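Local coordinates for protein aminopeptidase N (PDB 5DLL) that probably degrades intracellular peptides as a zinc-dependent M1-family aminopeptidase, releasing N-terminal residues, preferably alanine, at residues L27-H32 and Y49-R54; V44-Y49 and K139-L144; N59-L64 and Q92-N97; L72-N77 and F102-V107. All coordinates share one frame; numbering follows the deposited sequence.

Interaction 1 (L27-H32 and Y49-R54); sequences LIDETH and YIVANR
Asn53 carries its CG anti to the backbone N (chi1 -176°), while Leu27 holds CG anti to its carbonyl carbon, and the two side chains cross obliquely. The Leu27 CD1 methyl comes against the carboxamide, 3.5 Å from Asn53 OD1. Asn53 ND2 donates to the carbonyl of Ser24, which helps fix the rotation of the amide. Farther along, His32 and Tyr49 both place CG anti to the carbonyl carbon, and their rings meet obliquely with planes 79° apart. His32 ND1 lies at the edge of the tyrosine ring, near its plane, 3.3 Å from Tyr49 CE2. These contacts sit on an antiparallel beta hairpin of the M1 N-terminal domain, made by strands 26-36 and 42-52. Leu27 and Val51 form a hydrogen-bonded pair: Leu27 N to Val51 O and Val51 N to Leu27 O are both 2.8 Å. Ile28 and Ile50 form the next, non-hydrogen-bonded pair, lying side by side and pointing the same way, with Ile28 CG1 4.2 Å from Ile50 CG1. On that buried face Ile50 also touches Phe102 and Leu104. At Asp29 the chain turns a corner, yet Asp29 N still reaches Tyr49 O at 3.0 Å, almost along the C=O axis. Beyond the corner, Thr31 turns away from 49-54, makes backbone bonds to Ala152 and Thr154 of strand 150-160, and links its OG1 to Tyr143 OH.

Interaction 2 (V44-Y49 and K139-L144); sequences VTANLY and KITYYL. With NA (sodium ion), chain R.
Val44 and Thr141 cross obliquely, the Val44 CG1 methyl coming 3.9 Å from Thr141 CB, while the other methyl, CG2, lies beside the carbonyl of Ile140. Thr141 holds OG1 anti to its backbone N (chi1 -158°) and so aims the hydroxyl at the sodium ion, 2.4 Å from NA to Thr141 OG1. From the strand, Val44 O meets the same ion, with NA to Val44 O at 2.3 Å. The small Ala46 packs its CB against Thr141. Farther on, Leu48 reaches over with CD2, 3.5 Å from Tyr142 O, and that same methyl meets the Tyr143 ring obliquely at CD1; the far end of that ring bonds through OH to Thr31. Here an irregular connection, 139-144, covers one face of strand 42-52 in the M1 N-terminal domain. Thr106 of the neighbouring strand adds its carbonyl and hydroxyl oxygens. The four oxygens bound to the cation are neutral; it probably polarises the Thr141 hydroxyl and ties the loop to the sheet in an otherwise apolar, buried contact.

Interaction 3 (N59-L64 and Q92-N97); sequences NNTLVL and QLIINN
Strands 62-65 and 92-95 run antiparallel in a small three-stranded sheet, completed by strand 87-88, and Thr61 lies just before the first of them. From its CB, 3.5 Å from Asn96 OD1, the side chain forks. The OG1 branch, anti to the carbonyl carbon, donates to Asn96 OD1 at 2.6 Å, in the plane of that amide carbonyl; Thr61 and Asn96 run side by side, pointing the same way. The CG2 branch, anti to the backbone N, lies between Asn96 OD1 and Ile94, with Thr61 CG2 3.4 Å from Ile94 CG2. Behind CB, Thr61 N is taken by Asn59 OD1 in an Asx turn. The strands proper follow with two hydrogen-bonded pairs, Leu62 with Ile95 and Leu64 with Leu93, whose leucine and isoleucine side chains share a buried face against Phe102, Leu104 and Ile74. Val63, on the face it shares with Ile94, has Gln92 running alongside it: Gln92 OE1 accepts from Asn89 ND2, and Gln92 NE2 comes 3.4 Å from Val63 CG1.

Interaction 4 (L72-N77 and F102-V107); sequences LSIKLN and FVLQTV. With NA (sodium ion), chain R.
On the tight face, Leu76 sets its isobutyl group obliquely against the Phe102 ring, Leu76 CG 3.8 Å from Phe102 CD2, and Ile74 crosses Leu104, with Ile74 CG1 4.0 Å from Leu104 CD1. Leu62 and Leu64 cover Leu104, and Leu62 covers Phe102. The face bearing Ser73, Lys75 and Gln105 is looser and partly exposed. Lys75 and Gln105 lie side by side, the Lys75 CE methylene 3.5 Å from Gln105 OE1. A water sits beside Ser73 OG at 2.6 Å and gives a weak bond to Gln105 O. Strands 70-76 and 101-110 are antiparallel neighbours in the large sheet of the M1 N-terminal domain, and their pairing is interrupted at one end by a classic beta bulge, where Leu72 and Ser73 both face Val107. There Val107 O accepts from Leu72 N, and weakly from Ser73 N. At the other end Asn77, with its backbone in the left-handed region, turns its side chain back so that OD1 accepts from Val103 N at 3.1 Å, while Asn77 N gives to Val103 O. Thr106, next to the bulge, uses both its carbonyl O (2.2 Å to NA) and its OG1 to grip the sodium ion.

All four contacts lie in the M1 N-terminal domain, their centres 9 to 14 Å apart, well away from the catalytic zinc. Interactions 1, 2 and 4 share one large mixed sheet: strand 42-52 pairs with 26-36 in interaction 1, takes the 139-144 loop on its face in interaction 2, and lies beside 101-110, the strand of interaction 4. Interaction 3 is a separate small sheet whose leucines pack on Phe102, Leu104 and Ile74 of interaction 4. Along the chain, interaction 1 closes before 3 and 4 open, and those two interleave within the span bridged by interaction 2. The sodium ion joins interactions 2 and 4, so residues distant in sequence meet at one point.

Interaction 1 (L27-H32 and Y49-R54)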
loop_
_atom_site.group_PDB
_atom_site.type_symbol
_atom_site.label_atom_id
_atom_site.label_comp_id
_atom_site.label_asym_id
_atom_site.label_seq_id
_atom_site.Cartn_x
_atom_site.Cartn_y
_atom_site.Cartn_z
ATOM N N LEU A 27 -21.640 -18.193 20.437
ATOM C CA LEU A 27 -20.273 -18.319 19.921
ATOM C C LEU A 27 -20.000 -19.705 19.347
ATOM O O LEU A 27 -20.666 -20.675 19.700
ATOM C CB LEU A 27 -19.257 -18.021 21.025
ATOM C CG LEU A 27 -19.080 -16.546 21.401
ATOM C CD1 LEU A 27 -18.343 -16.425 22.728
ATOM C CD2 LEU A 27 -18.356 -15.778 20.300
ATOM N N ILE A 28 -19.000 -19.781 18.473
ATOM C CA ILE A 28 -18.642 -21.019 17.786
ATOM C C ILE A 28 -17.233 -21.430 18.187
ATOM O O ILE A 28 -16.276 -20.678 17.997
ATOM C CB ILE A 28 -18.733 -20.864 16.251
ATOM C CG1 ILE A 28 -20.123 -20.335 15.867
ATOM C CG2 ILE A 28 -18.423 -22.193 15.556
ATOM C CD1 ILE A 28 -20.355 -20.156 14.380
ATOM N N ASP A 29 -17.127 -22.627 18.755
ATOM C CA ASP A 29 -15.855 -23.190 19.179
ATOM C C ASP A 29 -15.171 -23.905 18.020
ATOM O O ASP A 29 -13.969 -23.719 17.798
ATOM C CB ASP A 29 -16.069 -24.166 20.344
ATOM C CG ASP A 29 -16.418 -23.462 21.656
ATOM O OD1 ASP A 29 -16.280 -22.218 21.739
ATOM O OD2 ASP A 29 -16.818 -24.164 22.614
ATOM N N GLU A 30 -15.936 -24.725 17.298
ATOM C CA GLU A 30 -15.415 -25.512 16.182
ATOM C C GLU A 30 -16.349 -25.491 14.981
ATOM O O GLU A 30 -17.560 -25.354 15.120
ATOM C CB GLU A 30 -15.183 -26.966 16.597
ATOM C CG GLU A 30 -14.312 -27.125 17.830
ATOM C CD GLU A 30 -13.458 -28.373 17.788
ATOM O OE1 GLU A 30 -13.973 -29.435 17.392
ATOM O OE2 GLU A 30 -12.264 -28.285 18.148
ATOM N N THR A 31 -15.764 -25.658 13.800
ATOM C CA THR A 31 -16.500 -25.660 12.546
ATOM C C THR A 31 -15.970 -26.795 11.672
ATOM O O THR A 31 -14.795 -26.800 11.302
ATOM C CB THR A 31 -16.316 -24.314 11.822
ATOM O OG1 THR A 31 -16.767 -23.249 12.673
ATOM C CG2 THR A 31 -17.087 -24.289 10.506
ATOM N N HIS A 32 -16.824 -27.768 11.373
ATOM C CA HIS A 32 -16.446 -28.901 10.531
ATOM C C HIS A 32 -17.220 -28.841 9.227
ATOM O O HIS A 32 -18.441 -28.968 9.227
ATOM C CB HIS A 32 -16.730 -30.224 11.238
ATOM C CG HIS A 32 -15.903 -30.437 12.465
ATOM N ND1 HIS A 32 -16.029 -29.650 13.590
ATOM C CD2 HIS A 32 -14.938 -31.343 12.745
ATOM C CE1 HIS A 32 -15.175 -30.061 14.508
ATOM N NE2 HIS A 32 -14.500 -31.087 14.021
ATOM N N TYR A 49 -20.317 -26.250 16.238
ATOM C CA TYR A 49 -20.382 -26.539 17.670
ATOM C C TYR A 49 -20.460 -25.226 18.428
ATOM O O TYR A 49 -19.463 -24.542 18.625
ATOM C CB TYR A 49 -19.205 -27.407 18.100
ATOM C CG TYR A 49 -19.245 -28.753 17.413
ATOM C CD1 TYR A 49 -19.969 -29.807 17.950
ATOM C CD2 TYR A 49 -18.600 -28.956 16.202
ATOM C CE1 TYR A 49 -20.026 -31.034 17.311
ATOM C CE2 TYR A 49 -18.656 -30.177 15.558
ATOM C CZ TYR A 49 -19.367 -31.210 16.118
ATOM O OH TYR A 49 -19.413 -32.421 15.474
ATOM N N ILE A 50 -21.681 -24.898 18.838
ATOM C CA ILE A 50 -22.050 -23.564 19.282
ATOM C C ILE A 50 -22.317 -23.548 20.785
ATOM O O ILE A 50 -22.811 -24.527 21.350
ATOM C CB ILE A 50 -23.315 -23.098 18.525
ATOM C CG1 ILE A 50 -23.062 -23.102 17.011
ATOM C CG2 ILE A 50 -23.760 -21.717 18.987
ATOM C CD1 ILE A 50 -24.326 -23.118 16.180
ATOM N N VAL A 51 -22.001 -22.423 21.420
ATOM C CA VAL A 51 -22.218 -22.253 22.855
ATOM C C VAL A 51 -22.717 -20.838 23.173
ATOM O O VAL A 51 -22.328 -19.868 22.524
ATOM C CB VAL A 51 -20.932 -22.572 23.652
ATOM C CG1 VAL A 51 -19.867 -21.504 23.437
ATOM C CG2 VAL A 51 -21.247 -22.742 25.131
ATOM N N ALA A 52 -23.595 -20.743 24.169
ATOM C CA ALA A 52 -24.144 -19.465 24.611
ATOM C C ALA A 52 -23.037 -18.569 25.156
ATOM O O ALA A 52 -22.212 -19.025 25.948
ATOM C CB ALA A 52 -25.208 -19.697 25.674
ATOM N N ASN A 53 -23.025 -17.305 24.730
ATOM C CA ASN A 53 -21.989 -16.350 25.134
ATOM C C ASN A 53 -22.344 -15.631 26.434
ATOM O O ASN A 53 -23.288 -14.853 26.476
ATOM C CB ASN A 53 -21.764 -15.316 24.024
ATOM C CG ASN A 53 -20.626 -14.353 24.331
ATOM O OD1 ASN A 53 -19.836 -14.573 25.248
ATOM N ND2 ASN A 53 -20.539 -13.276 23.560
ATOM N N ARG A 54 -21.557 -15.862 27.480
ATOM C CA ARG A 54 -21.821 -15.276 28.799
ATOM C C ARG A 54 -21.922 -13.741 28.767
ATOM O O ARG A 54 -22.680 -13.149 29.539
ATOM C CB ARG A 54 -20.740 -15.722 29.800
ATOM C CG ARG A 54 -21.056 -15.472 31.274
ATOM C CD ARG A 54 -22.448 -15.947 31.680
ATOM N NE ARG A 54 -22.790 -17.247 31.097
ATOM C CZ ARG A 54 -24.023 -17.746 31.015
ATOM N NH1 ARG A 54 -25.070 -17.072 31.488
ATOM N NH2 ARG A 54 -24.215 -18.935 30.457
#

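Interaction 2 (V44-Y49 and K139-L144)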
loop_
_atom_site.group_PDB
_atom_site.type_symbol
_atom_site.label_atom_id
_atom_site.label_comp_id
_atom_site.label_asym_id
_atom_site.label_seq_id
_atom_site.Cartn_x
_atom_site.Cartn_y
_atom_site.Cartn_z
ATOM N N VAL A 44 -22.458 -28.267 0.666
ATOM C CA VAL A 44 -21.706 -27.874 1.855
ATOM C C VAL A 44 -22.427 -28.287 3.148
ATOM O O VAL A 44 -23.323 -27.576 3.660
ATOM C CB VAL A 44 -21.425 -26.356 1.861
ATOM C CG1 VAL A 44 -20.481 -25.991 3.000
ATOM C CG2 VAL A 44 -20.847 -25.917 0.519
ATOM N N THR A 45 -22.024 -29.449 3.661
ATOM C CA THR A 45 -22.412 -29.900 4.994
ATOM C C THR A 45 -21.531 -29.179 6.004
ATOM O O THR A 45 -20.338 -29.015 5.768
ATOM C CB THR A 45 -22.212 -31.420 5.167
ATOM O OG1 THR A 45 -22.752 -32.116 4.036
ATOM C CG2 THR A 45 -22.894 -31.914 6.448
ATOM N N ALA A 46 -22.113 -28.752 7.121
ATOM C CA ALA A 46 -21.370 -28.008 8.140
ATOM C C ALA A 46 -21.875 -28.307 9.543
ATOM O O ALA A 46 -23.058 -28.119 9.835
ATOM C CB ALA A 46 -21.440 -26.512 7.873
ATOM N N ASN A 47 -20.966 -28.761 10.405
ATOM C CA ASN A 47 -21.272 -29.010 11.806
ATOM C C ASN A 47 -20.701 -27.897 12.663
ATOM O O ASN A 47 -19.489 -27.799 12.833
ATOM C CB ASN A 47 -20.690 -30.346 12.256
ATOM C CG ASN A 47 -21.551 -31.518 11.859
ATOM O OD1 ASN A 47 -22.021 -32.264 12.712
ATOM N ND2 ASN A 47 -21.761 -31.693 10.561
ATOM N N LEU A 48 -21.586 -27.067 13.200
ATOM C CA LEU A 48 -21.201 -25.920 14.009
ATOM C C LEU A 48 -21.403 -26.271 15.468
ATOM O O LEU A 48 -22.527 -26.560 15.885
ATOM C CB LEU A 48 -22.063 -24.700 13.655
ATOM C CG LEU A 48 -21.637 -23.867 12.443
ATOM C CD1 LEU A 48 -21.177 -24.735 11.284
ATOM C CD2 LEU A 48 -22.769 -22.947 12.013
ATOM N N TYR A 49 -20.317 -26.250 16.238
ATOM C CA TYR A 49 -20.382 -26.539 17.670
ATOM C C TYR A 49 -20.460 -25.226 18.428
ATOM O O TYR A 49 -19.463 -24.542 18.625
ATOM C CB TYR A 49 -19.205 -27.407 18.100
ATOM C CG TYR A 49 -19.245 -28.753 17.413
ATOM C CD1 TYR A 49 -19.969 -29.807 17.950
ATOM C CD2 TYR A 49 -18.600 -28.956 16.202
ATOM C CE1 TYR A 49 -20.026 -31.034 17.311
ATOM C CE2 TYR A 49 -18.656 -30.177 15.558
ATOM C CZ TYR A 49 -19.367 -31.210 16.118
ATOM O OH TYR A 49 -19.413 -32.421 15.474
ATOM N N LYS A 139 -22.066 -16.480 2.001
ATOM C CA LYS A 139 -22.448 -17.022 0.689
ATOM C C LYS A 139 -21.953 -18.458 0.419
ATOM O O LYS A 139 -21.983 -18.915 -0.730
ATOM C CB LYS A 139 -21.931 -16.120 -0.439
ATOM C CG LYS A 139 -22.486 -14.710 -0.454
ATOM C CD LYS A 139 -22.129 -14.024 -1.764
ATOM C CE LYS A 139 -22.524 -12.554 -1.770
ATOM N NZ LYS A 139 -22.121 -11.880 -3.039
ATOM N N ILE A 140 -21.490 -19.160 1.454
ATOM C CA ILE A 140 -21.003 -20.533 1.305
ATOM C C ILE A 140 -21.831 -21.482 2.161
ATOM O O ILE A 140 -22.307 -22.504 1.674
ATOM C CB ILE A 140 -19.506 -20.642 1.664
ATOM C CG1 ILE A 140 -18.682 -19.759 0.719
ATOM C CG2 ILE A 140 -19.035 -22.091 1.581
ATOM C CD1 ILE A 140 -17.212 -19.673 1.058
ATOM N N THR A 141 -21.977 -21.154 3.441
ATOM C CA THR A 141 -22.929 -21.837 4.315
ATOM C C THR A 141 -23.365 -20.850 5.390
ATOM O O THR A 141 -22.836 -19.738 5.459
ATOM C CB THR A 141 -22.346 -23.147 4.914
ATOM O OG1 THR A 141 -23.407 -24.030 5.331
ATOM C CG2 THR A 141 -21.409 -22.860 6.084
ATOM N N TYR A 142 -24.339 -21.252 6.203
ATOM C CA TYR A 142 -24.907 -20.383 7.234
ATOM C C TYR A 142 -23.959 -20.290 8.421
ATOM O O TYR A 142 -23.591 -21.310 9.005
ATOM C CB TYR A 142 -26.273 -20.897 7.703
ATOM C CG TYR A 142 -27.415 -20.637 6.737
ATOM C CD1 TYR A 142 -28.065 -19.408 6.715
ATOM C CD2 TYR A 142 -27.857 -21.625 5.861
ATOM C CE1 TYR A 142 -29.114 -19.166 5.839
ATOM C CE2 TYR A 142 -28.906 -21.391 4.983
ATOM C CZ TYR A 142 -29.532 -20.162 4.977
ATOM O OH TYR A 142 -30.575 -19.923 4.109
ATOM N N TYR A 143 -23.581 -19.066 8.775
ATOM C CA TYR A 143 -22.563 -18.822 9.796
ATOM C C TYR A 143 -22.837 -17.517 10.555
ATOM O O TYR A 143 -23.700 -16.729 10.160
ATOM C CB TYR A 143 -21.191 -18.746 9.120
ATOM C CG TYR A 143 -20.042 -19.143 10.016
ATOM C CD1 TYR A 143 -19.838 -20.478 10.361
ATOM C CD2 TYR A 143 -19.156 -18.192 10.518
ATOM C CE1 TYR A 143 -18.792 -20.853 11.183
ATOM C CE2 TYR A 143 -18.107 -18.561 11.344
ATOM C CZ TYR A 143 -17.931 -19.893 11.668
ATOM O OH TYR A 143 -16.897 -20.279 12.487
ATOM N N LEU A 144 -22.113 -17.300 11.652
ATOM C CA LEU A 144 -22.035 -15.975 12.276
ATOM C C LEU A 144 -20.885 -15.213 11.613
ATOM O O LEU A 144 -19.765 -15.164 12.128
ATOM C CB LEU A 144 -21.824 -16.079 13.787
ATOM C CG LEU A 144 -23.041 -16.528 14.601
ATOM C CD1 LEU A 144 -22.612 -16.925 16.006
ATOM C CD2 LEU A 144 -24.116 -15.448 14.650
HETATM NA NA NA R . -24.123 -26.367 5.401
#

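Interaction 3 (N59-L64 and Q92-N97)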
loop_
_atom_site.group_PDB
_atom_site.type_symbol
_atom_site.label_atom_id
_atom_site.label_comp_id
_atom_site.label_asym_id
_atom_site.label_seq_id
_atom_site.Cartn_x
_atom_site.Cartn_y
_atom_site.Cartn_z
ATOM N N ASN A 59 -31.329 -12.792 25.057
ATOM C CA ASN A 59 -32.303 -13.729 24.488
ATOM C C ASN A 59 -31.622 -15.006 23.993
ATOM O O ASN A 59 -30.399 -15.069 23.918
ATOM C CB ASN A 59 -33.094 -13.078 23.348
ATOM C CG ASN A 59 -32.260 -12.858 22.098
ATOM O OD1 ASN A 59 -31.801 -13.810 21.465
ATOM N ND2 ASN A 59 -32.075 -11.600 21.728
ATOM N N ASN A 60 -32.419 -16.008 23.640
ATOM C CA ASN A 60 -31.893 -17.298 23.178
ATOM C C ASN A 60 -32.215 -17.584 21.712
ATOM O O ASN A 60 -32.474 -18.728 21.331
ATOM C CB ASN A 60 -32.435 -18.421 24.061
ATOM C CG ASN A 60 -32.258 -18.134 25.537
ATOM O OD1 ASN A 60 -31.358 -17.386 25.939
ATOM N ND2 ASN A 60 -33.120 -18.721 26.355
ATOM N N THR A 61 -32.192 -16.536 20.893
ATOM C CA THR A 61 -32.417 -16.670 19.467
ATOM C C THR A 61 -31.073 -16.686 18.757
ATOM O O THR A 61 -30.242 -15.810 18.981
ATOM C CB THR A 61 -33.269 -15.509 18.915
ATOM O OG1 THR A 61 -34.573 -15.540 19.512
ATOM C CG2 THR A 61 -33.409 -15.611 17.396
ATOM N N LEU A 62 -30.867 -17.689 17.911
ATOM C CA LEU A 62 -29.695 -17.750 17.050
ATOM C C LEU A 62 -30.026 -17.100 15.706
ATOM O O LEU A 62 -31.018 -17.455 15.072
ATOM C CB LEU A 62 -29.267 -19.204 16.841
ATOM C CG LEU A 62 -27.923 -19.453 16.145
ATOM C CD1 LEU A 62 -26.754 -19.062 17.043
ATOM C CD2 LEU A 62 -27.806 -20.910 15.717
ATOM N N VAL A 63 -29.199 -16.147 15.285
ATOM C CA VAL A 63 -29.374 -15.470 14.001
ATOM C C VAL A 63 -28.139 -15.709 13.128
ATOM O O VAL A 63 -27.157 -14.974 13.215
ATOM C CB VAL A 63 -29.610 -13.947 14.180
ATOM C CG1 VAL A 63 -29.845 -13.273 12.831
ATOM C CG2 VAL A 63 -30.778 -13.686 15.122
ATOM N N LEU A 64 -28.196 -16.743 12.294
ATOM C CA LEU A 64 -27.109 -17.045 11.364
ATOM C C LEU A 64 -27.234 -16.235 10.076
ATOM O O LEU A 64 -28.332 -16.036 9.570
ATOM C CB LEU A 64 -27.097 -18.536 11.024
ATOM C CG LEU A 64 -26.771 -19.463 12.194
ATOM C CD1 LEU A 64 -27.150 -20.894 11.856
ATOM C CD2 LEU A 64 -25.301 -19.372 12.563
ATOM N N GLN A 92 -30.727 -14.399 6.234
ATOM C CA GLN A 92 -30.503 -14.985 7.558
ATOM C C GLN A 92 -31.174 -16.340 7.730
ATOM O O GLN A 92 -31.970 -16.761 6.892
ATOM C CB GLN A 92 -31.038 -14.052 8.646
ATOM C CG GLN A 92 -30.453 -12.647 8.643
ATOM C CD GLN A 92 -31.221 -11.698 9.539
ATOM O OE1 GLN A 92 -32.451 -11.617 9.474
ATOM N NE2 GLN A 92 -30.500 -10.965 10.375
ATOM N N LEU A 93 -30.828 -17.013 8.824
ATOM C CA LEU A 93 -31.556 -18.185 9.306
ATOM C C LEU A 93 -31.738 -18.059 10.816
ATOM O O LEU A 93 -30.765 -18.083 11.567
ATOM C CB LEU A 93 -30.815 -19.474 8.958
ATOM C CG LEU A 93 -31.556 -20.789 9.251
ATOM C CD1 LEU A 93 -31.010 -21.913 8.382
ATOM C CD2 LEU A 93 -31.502 -21.186 10.723
ATOM N N ILE A 94 -32.988 -17.930 11.253
ATOM C CA ILE A 94 -33.307 -17.627 12.648
ATOM C C ILE A 94 -33.884 -18.846 13.369
ATOM O O ILE A 94 -34.761 -19.532 12.847
ATOM C CB ILE A 94 -34.292 -16.437 12.734
ATOM C CG1 ILE A 94 -33.725 -15.247 11.942
ATOM C CG2 ILE A 94 -34.572 -16.062 14.189
ATOM C CD1 ILE A 94 -34.445 -13.933 12.154
ATOM N N ILE A 95 -33.376 -19.105 14.572
ATOM C CA ILE A 95 -33.851 -20.201 15.416
ATOM C C ILE A 95 -34.039 -19.695 16.842
ATOM O O ILE A 95 -33.096 -19.192 17.449
ATOM C CB ILE A 95 -32.849 -21.373 15.461
ATOM C CG1 ILE A 95 -32.379 -21.745 14.048
ATOM C CG2 ILE A 95 -33.475 -22.570 16.175
ATOM C CD1 ILE A 95 -31.300 -22.806 14.015
ATOM N N ASN A 96 -35.249 -19.849 17.373
ATOM C CA ASN A 96 -35.562 -19.436 18.738
ATOM C C ASN A 96 -35.368 -20.551 19.769
ATOM O O ASN A 96 -35.360 -21.739 19.428
ATOM C CB ASN A 96 -36.997 -18.921 18.807
ATOM C CG ASN A 96 -37.205 -17.678 17.967
ATOM O OD1 ASN A 96 -36.471 -16.700 18.093
ATOM N ND2 ASN A 96 -38.211 -17.710 17.105
ATOM N N ASN A 97 -35.205 -20.145 21.028
ATOM C CA ASN A 97 -35.115 -21.064 22.168
ATOM C C ASN A 97 -34.113 -22.198 21.972
ATOM O O ASN A 97 -34.436 -23.367 22.190
ATOM C CB ASN A 97 -36.498 -21.632 22.492
ATOM C CG ASN A 97 -37.553 -20.555 22.598
ATOM O OD1 ASN A 97 -38.636 -20.668 22.020
ATOM N ND2 ASN A 97 -37.236 -19.487 23.322
#

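Interaction 4 (L72-N77 and F102-V107)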
loop_
_atom_site.group_PDB
_atom_site.type_symbol
_atom_site.label_atom_id
_atom_site.label_comp_id
_atom_site.label_asym_id
_atom_site.label_seq_id
_atom_site.Cartn_x
_atom_site.Cartn_y
_atom_site.Cartn_z
ATOM N N LEU A 72 -30.982 -27.695 2.115
ATOM C CA LEU A 72 -31.497 -29.047 1.899
ATOM C C LEU A 72 -31.796 -29.787 3.197
ATOM O O LEU A 72 -32.573 -30.740 3.199
ATOM C CB LEU A 72 -30.499 -29.874 1.084
ATOM C CG LEU A 72 -30.033 -29.264 -0.236
ATOM C CD1 LEU A 72 -29.050 -30.195 -0.925
ATOM C CD2 LEU A 72 -31.224 -28.968 -1.134
ATOM N N SER A 73 -31.171 -29.373 4.295
ATOM C CA SER A 73 -31.304 -30.096 5.560
ATOM C C SER A 73 -30.800 -29.277 6.738
ATOM O O SER A 73 -29.883 -28.467 6.596
ATOM C CB SER A 73 -30.540 -31.425 5.508
ATOM O OG SER A 73 -30.547 -32.062 6.774
ATOM N N ILE A 74 -31.403 -29.511 7.899
ATOM C CA ILE A 74 -31.018 -28.834 9.133
ATOM C C ILE A 74 -31.391 -29.692 10.342
ATOM O O ILE A 74 -32.538 -30.133 10.477
ATOM C CB ILE A 74 -31.653 -27.428 9.237
ATOM C CG1 ILE A 74 -31.225 -26.734 10.532
ATOM C CG2 ILE A 74 -33.174 -27.491 9.152
ATOM C CD1 ILE A 74 -31.576 -25.263 10.572
ATOM N N LYS A 75 -30.405 -29.935 11.205
ATOM C CA LYS A 75 -30.598 -30.722 12.419
ATOM C C LYS A 75 -29.891 -30.051 13.587
ATOM O O LYS A 75 -28.771 -29.571 13.441
ATOM C CB LYS A 75 -30.043 -32.138 12.240
ATOM C CG LYS A 75 -30.472 -32.820 10.952
ATOM C CD LYS A 75 -30.198 -34.315 10.990
ATOM C CE LYS A 75 -28.711 -34.623 11.008
ATOM N NZ LYS A 75 -28.460 -36.076 10.802
ATOM N N LEU A 76 -30.551 -30.021 14.742
ATOM C CA LEU A 76 -29.961 -29.504 15.971
ATOM C C LEU A 76 -29.808 -30.668 16.944
ATOM O O LEU A 76 -30.771 -31.400 17.189
ATOM C CB LEU A 76 -30.846 -28.409 16.569
ATOM C CG LEU A 76 -30.228 -27.492 17.636
ATOM C CD1 LEU A 76 -30.842 -26.102 17.565
ATOM C CD2 LEU A 76 -30.381 -28.061 19.038
ATOM N N ASN A 77 -28.599 -30.833 17.486
ATOM C CA ASN A 77 -28.254 -31.979 18.338
ATOM C C ASN A 77 -28.651 -33.307 17.683
ATOM O O ASN A 77 -29.257 -34.185 18.312
ATOM C CB ASN A 77 -28.860 -31.827 19.744
ATOM C CG ASN A 77 -28.097 -30.830 20.611
ATOM O OD1 ASN A 77 -26.920 -30.550 20.380
ATOM N ND2 ASN A 77 -28.768 -30.303 21.628
ATOM N N PHE A 102 -24.806 -26.738 22.026
ATOM C CA PHE A 102 -25.374 -27.640 21.016
ATOM C C PHE A 102 -24.551 -27.716 19.728
ATOM O O PHE A 102 -23.681 -26.882 19.472
ATOM C CB PHE A 102 -26.812 -27.222 20.678
ATOM C CG PHE A 102 -26.924 -25.851 20.053
ATOM C CD1 PHE A 102 -26.903 -24.707 20.841
ATOM C CD2 PHE A 102 -27.069 -25.705 18.679
ATOM C CE1 PHE A 102 -27.011 -23.448 20.275
ATOM C CE2 PHE A 102 -27.184 -24.446 18.107
ATOM C CZ PHE A 102 -27.151 -23.318 18.908
ATOM N N VAL A 103 -24.850 -28.731 18.923
ATOM C CA VAL A 103 -24.265 -28.881 17.594
ATOM C C VAL A 103 -25.365 -28.688 16.546
ATOM O O VAL A 103 -26.451 -29.266 16.656
ATOM C CB VAL A 103 -23.530 -30.237 17.412
ATOM C CG1 VAL A 103 -24.308 -31.397 18.019
ATOM C CG2 VAL A 103 -23.231 -30.504 15.943
ATOM N N LEU A 104 -25.077 -27.863 15.541
ATOM C CA LEU A 104 -26.018 -27.579 14.472
ATOM C C LEU A 104 -25.453 -28.018 13.126
ATOM O O LEU A 104 -24.470 -27.455 12.654
ATOM C CB LEU A 104 -26.320 -26.083 14.437
ATOM C CG LEU A 104 -27.299 -25.620 13.357
ATOM C CD1 LEU A 104 -28.654 -26.283 13.544
ATOM C CD2 LEU A 104 -27.428 -24.105 13.369
ATOM N N GLN A 105 -26.083 -29.015 12.510
ATOM C CA GLN A 105 -25.694 -29.474 11.184
ATOM C C GLN A 105 -26.603 -28.885 10.118
ATOM O O GLN A 105 -27.818 -28.986 10.226
ATOM C CB GLN A 105 -25.756 -30.999 11.101
ATOM C CG GLN A 105 -25.334 -31.547 9.742
ATOM C CD GLN A 105 -25.437 -33.051 9.649
ATOM O OE1 GLN A 105 -25.325 -33.758 10.649
ATOM N NE2 GLN A 105 -25.653 -33.553 8.440
ATOM N N THR A 106 -26.005 -28.292 9.084
ATOM C CA THR A 106 -26.740 -27.825 7.908
ATOM C C THR A 106 -26.094 -28.366 6.639
ATOM O O THR A 106 -24.883 -28.213 6.450
ATOM C CB THR A 106 -26.751 -26.279 7.783
ATOM O OG1 THR A 106 -25.451 -25.803 7.379
ATOM C CG2 THR A 106 -27.178 -25.619 9.089
ATOM N N VAL A 107 -26.900 -28.970 5.770
ATOM C CA VAL A 107 -26.480 -29.243 4.393
ATOM C C VAL A 107 -27.065 -28.159 3.498
ATOM O O VAL A 107 -28.237 -27.813 3.626
ATOM C CB VAL A 107 -26.934 -30.626 3.891
ATOM C CG1 VAL A 107 -26.449 -30.859 2.465
ATOM C CG2 VAL A 107 -26.423 -31.721 4.819
HETATM NA NA NA R . -24.123 -26.367 5.401
HETATM O O HOH W 1 -28.306 -31.411 7.932
#